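Side-chain contact in hypothetical protein yihE (Escherichia coli, PDB 1ZYL), which phosphorylates itself and other proteins on serine and threonine as a stress response kinase, probably suppressing the effects of stress linked to reactive oxygen species: residues V41-F44 / R50-V53. Sequence-based numbering, arbitrary orientation.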
loop_
_atom_site.group_PDB
_atom_site.type_symbol
_atom_site.label_atom_id
_atom_site.label_comp_id
_atom_site.label_asym_id
_atom_site.label_seq_id
_atom_site.Cartn_x
_atom_site.Cartn_y
_atom_site.Cartn_z
ATOM N N VAL A 41 -0.746 6.562 -14.276
ATOM C CA VAL A 41 0.058 7.759 -14.040
ATOM C C VAL A 41 0.888 8.144 -15.253
ATOM O O VAL A 41 1.555 7.305 -15.853
ATOM C CB VAL A 41 1.041 7.576 -12.862
ATOM C CG1 VAL A 41 2.061 8.715 -12.862
ATOM C CG2 VAL A 41 0.284 7.537 -11.535
ATOM N N TYR A 42 0.851 9.426 -15.595
ATOM C CA TYR A 42 1.601 9.952 -16.728
ATOM C C TYR A 42 2.380 11.172 -16.245
ATOM O O TYR A 42 1.916 11.890 -15.359
ATOM C CB TYR A 42 0.653 10.369 -17.866
ATOM C CG TYR A 42 -0.069 9.232 -18.573
ATOM C CD1 TYR A 42 -1.260 8.706 -18.073
ATOM C CD2 TYR A 42 0.444 8.687 -19.753
ATOM C CE1 TYR A 42 -1.927 7.659 -18.733
ATOM C CE2 TYR A 42 -0.210 7.644 -20.423
ATOM C CZ TYR A 42 -1.393 7.134 -19.910
ATOM O OH TYR A 42 -2.025 6.102 -20.576
ATOM N N GLN A 43 3.558 11.397 -16.821
ATOM C CA GLN A 43 4.405 12.535 -16.457
ATOM C C GLN A 43 4.351 13.577 -17.572
ATOM O O GLN A 43 4.078 13.245 -18.725
ATOM C CB GLN A 43 5.853 12.074 -16.274
ATOM C CG GLN A 43 6.819 13.158 -15.809
ATOM C CD GLN A 43 8.274 12.761 -16.003
ATOM O OE1 GLN A 43 8.775 12.732 -17.129
ATOM N NE2 GLN A 43 8.955 12.444 -14.907
ATOM N N PHE A 44 4.617 14.836 -17.235
ATOM C CA PHE A 44 4.594 15.901 -18.233
ATOM C C PHE A 44 5.248 17.181 -17.707
ATOM O O PHE A 44 5.041 17.562 -16.558
ATOM C CB PHE A 44 3.147 16.175 -18.664
ATOM C CG PHE A 44 2.303 16.822 -17.600
ATOM C CD1 PHE A 44 2.214 18.206 -17.509
ATOM C CD2 PHE A 44 1.605 16.050 -16.680
ATOM C CE1 PHE A 44 1.443 18.812 -16.515
ATOM C CE2 PHE A 44 0.830 16.648 -15.680
ATOM C CZ PHE A 44 0.751 18.031 -15.601
ATOM N N ARG A 50 9.223 22.047 -15.777
ATOM C CA ARG A 50 9.349 21.564 -14.403
ATOM C C ARG A 50 8.381 20.376 -14.316
ATOM O O ARG A 50 7.172 20.553 -14.154
ATOM C CB ARG A 50 8.962 22.670 -13.412
ATOM C CG ARG A 50 9.539 22.501 -12.008
ATOM C CD ARG A 50 9.005 21.251 -11.310
ATOM N NE ARG A 50 9.524 21.102 -9.949
ATOM C CZ ARG A 50 10.808 20.921 -9.644
ATOM N NH1 ARG A 50 11.725 20.863 -10.604
ATOM N NH2 ARG A 50 11.182 20.802 -8.375
ATOM N N ARG A 51 8.934 19.171 -14.437
ATOM C CA ARG A 51 8.174 17.921 -14.432
ATOM C C ARG A 51 7.026 17.758 -13.429
ATOM O O ARG A 51 7.100 18.198 -12.279
ATOM C CB ARG A 51 9.141 16.743 -14.305
ATOM C CG ARG A 51 10.292 16.785 -15.305
ATOM C CD ARG A 51 11.157 15.541 -15.191
ATOM N NE ARG A 51 11.494 15.250 -13.800
ATOM C CZ ARG A 51 12.157 14.171 -13.394
ATOM N NH1 ARG A 51 12.566 13.270 -14.276
ATOM N NH2 ARG A 51 12.400 13.988 -12.102
ATOM N N PHE A 52 5.966 17.103 -13.906
ATOM C CA PHE A 52 4.738 16.820 -13.154
ATOM C C PHE A 52 4.240 15.422 -13.519
ATOM O O PHE A 52 4.772 14.774 -14.422
ATOM C CB PHE A 52 3.639 17.814 -13.537
ATOM C CG PHE A 52 3.659 19.083 -12.754
ATOM C CD1 PHE A 52 3.272 19.095 -11.420
ATOM C CD2 PHE A 52 4.032 20.281 -13.359
ATOM C CE1 PHE A 52 3.251 20.283 -10.692
ATOM C CE2 PHE A 52 4.017 21.480 -12.645
ATOM C CZ PHE A 52 3.625 21.481 -11.308
ATOM N N VAL A 53 3.209 14.962 -12.819
ATOM C CA VAL A 53 2.618 13.657 -13.105
ATOM C C VAL A 53 1.123 13.724 -12.842
ATOM O O VAL A 53 0.685 14.310 -11.858
ATOM C CB VAL A 53 3.223 12.516 -12.232
ATOM C CG1 VAL A 53 4.697 12.345 -12.525
ATOM C CG2 VAL A 53 3.025 12.810 -10.770
#
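Phe44 and Phe52 form an antiparallel hydrogen-bonded pair where strands 40-44 and 52-57 meet in a beta hairpin. Phe44 N donates to Phe52 O at 2.8 Å; the return bond from Phe52 N to Phe44 O, though also 2.8 Å long, is weak. Next along, Gln43 and Val53 form a non-hydrogen-bonded pair, their CA atoms 4.0 Å apart.

The aromatic contact is mainly CH-pi. Phe44 places CG between its backbone N and carbonyl carbon, turning one face of the ring to Phe52 CB, which lies 3.7 Å from the Phe44 ring centroid. The Phe52 ring itself leads away; the two planes, 23° apart, are slid so far that they barely overlap. Val105 touches both phenylalanines and Leu20 of helix 13-22 reaches Phe44, extending this apolar face.

On the other face, Val41 CG1 meets Val53 CB at 4.0 Å, and Val53 CG1 packs on Gln43 CB. With CG anti to the backbone N (chi1 -176°), Gln43 extends toward Arg51 and sets NE2 over one face of its guanidinium, 3.8 Å from Arg51 NH1; the amide and guanidinium planes are tilted 46° apart, so this is van der Waals packing and not a flat stack. Cut back to an alanine here, the side chain would keep CB beside Val53 CG1 but would probably leave the Arg51 guanidinium without the amide over its face, and so freer to turn.

The chemistry thus divides by face: aromatic packing toward helix 13-22, and valines and polar chains on the opposite face, where Val41 lies near Ser36, a residue inferred to belong to the ATP site, consistent with the nucleotide-binding sheet of a kinase-like N-lobe.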